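Local coordinates for protein transcarboxylase 5S subunit (Propionibacterium freudenreichii subsp. shermanii, PDB 1RQB) that transfers a carboxyl group from the biotin of the 1.3S subunit to pyruvate, forming oxaloacetate at a cobalt-containing active site, at residues 279-283 with 284-288; 316-319 with 320-324. One frame throughout, in Å; residues are numbered along the deposited sequence.

Interaction 1: residues 279-283 with 284-288; sequences TNLDY and DRLHK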
ATOM      1  N   THR A 279     -11.022 -15.455   8.011  1.00 16.11           N
ATOM      2  CA  THR A 279      -9.768 -16.199   8.198  1.00 16.32           C
ATOM      3  C   THR A 279      -9.781 -16.711   9.639  1.00 20.87           C
ATOM      4  O   THR A 279     -10.608 -16.282  10.442  1.00 22.78           O
ATOM      5  CB  THR A 279      -8.521 -15.305   8.082  1.00 20.65           C
ATOM      6  OG1 THR A 279      -8.447 -14.460   9.236  1.00 19.71           O
ATOM      7  CG2 THR A 279      -8.565 -14.448   6.813  1.00 17.27           C
ATOM      8  N   ASN A 280      -8.888 -17.623   9.983  1.00 17.94           N
ATOM      9  CA  ASN A 280      -8.878 -18.088  11.377  1.00 28.32           C
ATOM     10  C   ASN A 280      -7.618 -17.564  12.068  1.00 23.80           C
ATOM     11  O   ASN A 280      -7.012 -18.257  12.883  1.00 23.15           O
ATOM     12  CB  ASN A 280      -8.940 -19.623  11.458  1.00 35.27           C
ATOM     13  CG  ASN A 280      -7.736 -20.296  10.837  1.00 44.83           C
ATOM     14  OD1 ASN A 280      -7.584 -20.308   9.616  1.00 52.96           O
ATOM     15  ND2 ASN A 280      -6.872 -20.870  11.677  1.00 47.71           N
ATOM     16  N   LEU A 281      -7.229 -16.333  11.741  1.00 16.61           N
ATOM     17  CA  LEU A 281      -6.033 -15.743  12.360  1.00 17.55           C
ATOM     18  C   LEU A 281      -6.405 -15.099  13.697  1.00 15.70           C
ATOM     19  O   LEU A 281      -7.497 -14.553  13.854  1.00 17.55           O
ATOM     20  CB  LEU A 281      -5.397 -14.696  11.437  1.00 10.25           C
ATOM     21  CG  LEU A 281      -4.921 -15.232  10.081  1.00 14.19           C
ATOM     22  CD1 LEU A 281      -4.149 -14.152   9.368  1.00 13.84           C
ATOM     23  CD2 LEU A 281      -4.052 -16.472  10.279  1.00 14.88           C
ATOM     24  N   ASP A 282      -5.485 -15.189  14.655  1.00 17.17           N
ATOM     25  CA  ASP A 282      -5.630 -14.619  16.003  1.00 14.70           C
ATOM     26  C   ASP A 282      -5.038 -13.208  15.965  1.00 14.33           C
ATOM     27  O   ASP A 282      -3.822 -13.047  15.869  1.00 14.24           O
ATOM     28  CB  ASP A 282      -4.848 -15.497  16.992  1.00 19.30           C
ATOM     29  CG  ASP A 282      -4.980 -15.039  18.434  1.00 23.37           C
ATOM     30  OD1 ASP A 282      -4.876 -13.826  18.696  1.00 25.16           O
ATOM     31  OD2 ASP A 282      -5.160 -15.910  19.309  1.00 28.65           O
ATOM     32  N   TYR A 283      -5.896 -12.186  16.024  1.00 11.56           N
ATOM     33  CA  TYR A 283      -5.457 -10.785  15.922  1.00 16.21           C
ATOM     34  C   TYR A 283      -4.450 -10.390  17.005  1.00 19.50           C
ATOM     35  O   TYR A 283      -3.557  -9.582  16.753  1.00 15.26           O
ATOM     36  CB  TYR A 283      -6.664  -9.843  15.955  1.00 17.49           C
ATOM     37  CG  TYR A 283      -7.441  -9.844  14.658  1.00 24.46           C
ATOM     38  CD1 TYR A 283      -8.693 -10.444  14.574  1.00 30.82           C
ATOM     39  CD2 TYR A 283      -6.917  -9.253  13.510  1.00 29.23           C
ATOM     40  CE1 TYR A 283      -9.408 -10.454  13.375  1.00 34.34           C
ATOM     41  CE2 TYR A 283      -7.623  -9.258  12.307  1.00 29.05           C
ATOM     42  CZ  TYR A 283      -8.867  -9.859  12.249  1.00 31.71           C
ATOM     43  OH  TYR A 283      -9.576  -9.863  11.068  1.00 31.72           O
ATOM     44  N   ASP A 284      -4.588 -10.926  18.211  1.00 17.15           N
ATOM     45  CA  ASP A 284      -3.637 -10.576  19.275  1.00 19.80           C
ATOM     46  C   ASP A 284      -2.243 -11.100  18.919  1.00 16.53           C
ATOM     47  O   ASP A 284      -1.244 -10.425  19.160  1.00 16.56           O
ATOM     48  CB  ASP A 284      -4.043 -11.173  20.616  1.00 30.72           C
ATOM     49  CG  ASP A 284      -3.113 -10.735  21.738  1.00 42.38           C
ATOM     50  OD1 ASP A 284      -3.071 -11.411  22.790  1.00 47.91           O
ATOM     51  OD2 ASP A 284      -2.423  -9.699  21.564  1.00 45.52           O
ATOM     52  N   ARG A 285      -2.170 -12.305  18.356  1.00 14.75           N
ATOM     53  CA  ARG A 285      -0.865 -12.859  17.968  1.00 13.23           C
ATOM     54  C   ARG A 285      -0.289 -12.018  16.828  1.00 11.72           C
ATOM     55  O   ARG A 285       0.903 -11.716  16.808  1.00 11.44           O
ATOM     56  CB  ARG A 285      -0.986 -14.321  17.509  1.00 12.88           C
ATOM     57  CG  ARG A 285      -1.351 -15.328  18.601  1.00 17.83           C
ATOM     58  CD  ARG A 285      -0.271 -15.441  19.688  1.00 16.62           C
ATOM     59  NE  ARG A 285      -0.642 -16.488  20.636  1.00 17.24           N
ATOM     60  CZ  ARG A 285       0.197 -17.114  21.455  1.00 19.84           C
ATOM     61  NH1 ARG A 285       1.488 -16.814  21.470  1.00 19.32           N
ATOM     62  NH2 ARG A 285      -0.260 -18.075  22.247  1.00 19.87           N
ATOM     63  N   LEU A 286      -1.143 -11.635  15.885  1.00 14.35           N
ATOM     64  CA  LEU A 286      -0.689 -10.824  14.746  1.00 14.69           C
ATOM     65  C   LEU A 286      -0.108  -9.498  15.245  1.00 10.68           C
ATOM     66  O   LEU A 286       0.896  -9.011  14.727  1.00 10.51           O
ATOM     67  CB  LEU A 286      -1.853 -10.549  13.780  1.00 11.59           C
ATOM     68  CG  LEU A 286      -2.487 -11.758  13.088  1.00 14.00           C
ATOM     69  CD1 LEU A 286      -3.540 -11.292  12.082  1.00 14.35           C
ATOM     70  CD2 LEU A 286      -1.406 -12.551  12.366  1.00 12.11           C
ATOM     71  N   HIS A 287      -0.750  -8.906  16.246  1.00 12.44           N
ATOM     72  CA  HIS A 287      -0.283  -7.625  16.794  1.00 12.82           C
ATOM     73  C   HIS A 287       1.121  -7.788  17.384  1.00 11.54           C
ATOM     74  O   HIS A 287       1.977  -6.918  17.229  1.00 10.13           O
ATOM     75  CB  HIS A 287      -1.254  -7.150  17.875  1.00 17.44           C
ATOM     76  CG  HIS A 287      -0.879  -5.838  18.484  1.00 27.23           C
ATOM     77  ND1 HIS A 287      -1.057  -4.638  17.830  1.00 33.95           N
ATOM     78  CD2 HIS A 287      -0.311  -5.537  19.674  1.00 31.89           C
ATOM     79  CE1 HIS A 287      -0.615  -3.654  18.592  1.00 35.27           C
ATOM     80  NE2 HIS A 287      -0.157  -4.172  19.717  1.00 34.46           N
ATOM     81  N   LYS A 288       1.362  -8.910  18.056  1.00 11.82           N
ATOM     82  CA  LYS A 288       2.676  -9.159  18.665  1.00 14.38           C
ATOM     83  C   LYS A 288       3.738  -9.360  17.580  1.00 14.30           C
ATOM     84  O   LYS A 288       4.870  -8.897  17.712  1.00 13.61           O
ATOM     85  CB  LYS A 288       2.646 -10.403  19.565  1.00 15.98           C
ATOM     86  CG  LYS A 288       1.703 -10.307  20.749  1.00 20.54           C
ATOM     87  CD  LYS A 288       1.798 -11.576  21.591  1.00 26.83           C
ATOM     88  CE  LYS A 288       0.799 -11.572  22.738  1.00 36.41           C
ATOM     89  NZ  LYS A 288       0.895 -10.347  23.585  1.00 35.97           N
TER

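Interaction 2: residues 316-319 with 320-324; sequences SQIP and GGMLS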
ATOM      1  N   SER A 316       5.233  -1.238 -20.207  1.00 23.72           N
ATOM      2  CA  SER A 316       6.572  -1.615 -20.683  1.00 24.96           C
ATOM      3  C   SER A 316       6.917  -3.099 -20.532  1.00 28.32           C
ATOM      4  O   SER A 316       7.900  -3.546 -21.119  1.00 28.48           O
ATOM      5  CB  SER A 316       7.621  -0.837 -19.911  1.00 24.02           C
ATOM      6  OG  SER A 316       7.721  -1.364 -18.597  1.00 24.01           O
ATOM      7  N   GLN A 317       6.163  -3.863 -19.741  1.00 23.15           N
ATOM      8  CA  GLN A 317       6.478  -5.284 -19.528  1.00 25.35           C
ATOM      9  C   GLN A 317       7.790  -5.423 -18.752  1.00 25.11           C
ATOM     10  O   GLN A 317       8.267  -6.536 -18.536  1.00 25.47           O
ATOM     11  CB  GLN A 317       6.676  -6.042 -20.845  1.00 30.82           C
ATOM     12  CG  GLN A 317       5.492  -6.161 -21.768  1.00 34.68           C
ATOM     13  CD  GLN A 317       5.861  -6.927 -23.043  1.00 41.20           C
ATOM     14  OE1 GLN A 317       6.408  -8.027 -22.985  1.00 37.15           O
ATOM     15  NE2 GLN A 317       5.561  -6.336 -24.198  1.00 43.56           N
ATOM     16  N   ILE A 318       8.384  -4.313 -18.327  1.00 23.91           N
ATOM     17  CA  ILE A 318       9.668  -4.403 -17.617  1.00 24.29           C
ATOM     18  C   ILE A 318       9.517  -4.106 -16.124  1.00 24.77           C
ATOM     19  O   ILE A 318       9.060  -3.034 -15.733  1.00 27.25           O
ATOM     20  CB  ILE A 318      10.688  -3.413 -18.195  1.00 26.34           C
ATOM     21  CG1 ILE A 318      10.869  -3.661 -19.693  1.00 25.04           C
ATOM     22  CG2 ILE A 318      12.014  -3.564 -17.469  1.00 28.55           C
ATOM     23  CD1 ILE A 318      11.741  -2.625 -20.369  1.00 28.78           C
ATOM     24  N   PRO A 319       9.912  -5.065 -15.271  1.00 26.88           N
ATOM     25  CA  PRO A 319       9.841  -4.923 -13.808  1.00 30.58           C
ATOM     26  C   PRO A 319      10.942  -3.967 -13.347  1.00 33.84           C
ATOM     27  O   PRO A 319      12.077  -4.043 -13.816  1.00 33.41           O
ATOM     28  CB  PRO A 319      10.093  -6.346 -13.303  1.00 29.18           C
ATOM     29  CG  PRO A 319       9.722  -7.219 -14.474  1.00 30.55           C
ATOM     30  CD  PRO A 319      10.250  -6.448 -15.643  1.00 26.65           C
ATOM     31  N   GLY A 320      10.611  -3.076 -12.419  1.00 37.95           N
ATOM     32  CA  GLY A 320      11.580  -2.113 -11.925  1.00 40.62           C
ATOM     33  C   GLY A 320      12.947  -2.661 -11.549  1.00 43.03           C
ATOM     34  O   GLY A 320      13.951  -1.967 -11.698  1.00 44.08           O
ATOM     35  N   GLY A 321      12.993  -3.894 -11.053  1.00 44.37           N
ATOM     36  CA  GLY A 321      14.262  -4.485 -10.665  1.00 45.48           C
ATOM     37  C   GLY A 321      15.134  -4.754 -11.875  1.00 48.21           C
ATOM     38  O   GLY A 321      16.362  -4.727 -11.799  1.00 50.43           O
HETATM   39  N   MSE A 322      14.480  -5.010 -13.001  1.00 46.29           N
HETATM   40  CA  MSE A 322      15.162  -5.291 -14.272  1.00 45.54           C
HETATM   41  C   MSE A 322      15.563  -3.965 -14.921  1.00 47.60           C
HETATM   42  O   MSE A 322      16.644  -3.835 -15.492  1.00 42.73           O
HETATM   43  CB  MSE A 322      14.203  -6.066 -15.188  1.00 44.73           C
HETATM   44  CG  MSE A 322      14.732  -6.440 -16.563  1.00 45.03           C
HETATM   45 SE   MSE A 322      13.375  -7.388 -17.629  1.00 49.57          SE
HETATM   46  CE  MSE A 322      14.329  -7.515 -19.307  1.00 45.19           C
ATOM     47  N   LEU A 323      14.684  -2.978 -14.797  1.00 49.78           N
ATOM     48  CA  LEU A 323      14.900  -1.650 -15.388  1.00 53.22           C
ATOM     49  C   LEU A 323      16.154  -0.991 -14.812  1.00 55.30           C
ATOM     50  O   LEU A 323      17.074  -0.644 -15.551  1.00 56.98           O
ATOM     51  CB  LEU A 323      13.684  -0.762 -15.134  1.00 54.50           C
ATOM     52  CG  LEU A 323      13.641   0.530 -15.951  1.00 55.39           C
ATOM     53  CD1 LEU A 323      13.668   0.197 -17.436  1.00 55.39           C
ATOM     54  CD2 LEU A 323      12.386   1.309 -15.601  1.00 57.48           C
ATOM     55  N   SER A 324      16.193  -0.806 -13.497  1.00 56.00           N
ATOM     56  CA  SER A 324      17.349  -0.156 -12.862  1.00 58.10           C
ATOM     57  C   SER A 324      18.623  -0.952 -13.148  1.00 59.87           C
ATOM     58  O   SER A 324      19.700  -0.381 -13.310  1.00 59.22           O
ATOM     59  CB  SER A 324      17.141  -0.033 -11.348  1.00 58.30           C
ATOM     60  OG  SER A 324      17.159  -1.300 -10.716  1.00 58.08           O
TER

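Interaction 1: residues 279-283 with 284-288
Leu286 reaches back with CD1 over Leu281, meeting its CB at 3.9 Å while the two side chains cross at about a right angle; the same methyl lies 4.2 Å from CD2 of the Tyr283 ring. Polar grip comes from Asp282, the N-cap of helix 283-296. Its CG stands anti to the backbone N (chi1 -177°), which carries OD1 forward over the first turn to accept from Arg285 N at 3.1 Å. The donor approaches from above the carboxylate, 53° out of its plane. Asp282 O takes Leu286 N at 3.0 Å in the carbonyl plane, and Tyr283 O takes His287 N at 2.9 Å. The Arg285 side chain lays its CG 3.6 Å from Asp282 CG, then bends at chi2 and carries its guanidinium to a salt bridge with Asp55 of helix 53-58. Replacing Asp282 with alanine removes OD1, and Arg285 N would probably lose its capping acceptor at the helix start. Leu281 and Leu286 also touch Tyr61, in the loop between helix 53-58 and strand 63-68. A carboxylate at this end of the helix is likely to be stabilised by the helix dipole.

Interaction 2: residues 316-319 with 320-324
Ile318 turns its CG2 methyl into the first turn of helix 320-331, where it lies 4.0 Å from Met322 CB and 4.0 Å from Leu323 CB. CG2 lies opposite the backbone N across the CA-CB bond, which brings this one methyl to both helix residues; the Ile318 and Leu323 side chains cross at about a right angle. On the same packed side, the selenium of Met322, a selenomethionine, sits 3.8 Å from Pro319 CD. Met322 CG is anti to the backbone N (chi1 180°) and the chain stays extended beyond it, passing obliquely across the Pro319 side chain. Helix 339-352 closes over this part, with Met343 and Val346 against Ile318, while Ser363 and Val366 of helix 362-376 meet Met322. The arrangement is a short helix-to-helix connection within the conserved carboxylase domain: helix 313-316 ends, Gln317 leaves helical geometry with positive phi, and Pro319 takes the N-cap position of the next helix. Ser316 OG accepts from Ile318 N at 3.0 Å, an ST turn that ties the end of the first helix to the connection. Pro319 O grips the new helix twice. Leu323 N reaches it at 3.0 Å in the carbonyl plane, whereas Met322 N, at 2.7 Å, comes from above that plane, 42° out of it, in a more bent bond. The looser, more open side is formed by Gly320 and Gly321, which have no side chains, and by exposed Ser324, whose OG makes a weak bond back to Gly320 O at 3.4 Å. Gln317 likewise leads away from the helix start, its OE1 accepting from Arg350.

Overall arrangement
Both contacts are helix starts, but they begin different helices in different parts of the chain, with centres 35 Å apart and nearest atoms about 28 Å apart. Interaction 1 is a surface contact that joins the short strand 277-278, which pairs with barrel strand 23-29, to helix 283-296, away from the cobalt site. Interaction 2 is partly buried among helices of the carboxylase domain, and its Pro319 side chain lies about 10 Å from that of the cobalt ligand His228. Both use backbone carbonyl bonds and apolar contacts; 279-288 adds a carboxylate cap and an arginine bound to Asp55, whereas at 316-324 a proline carbonyl takes two N-H groups of the helix.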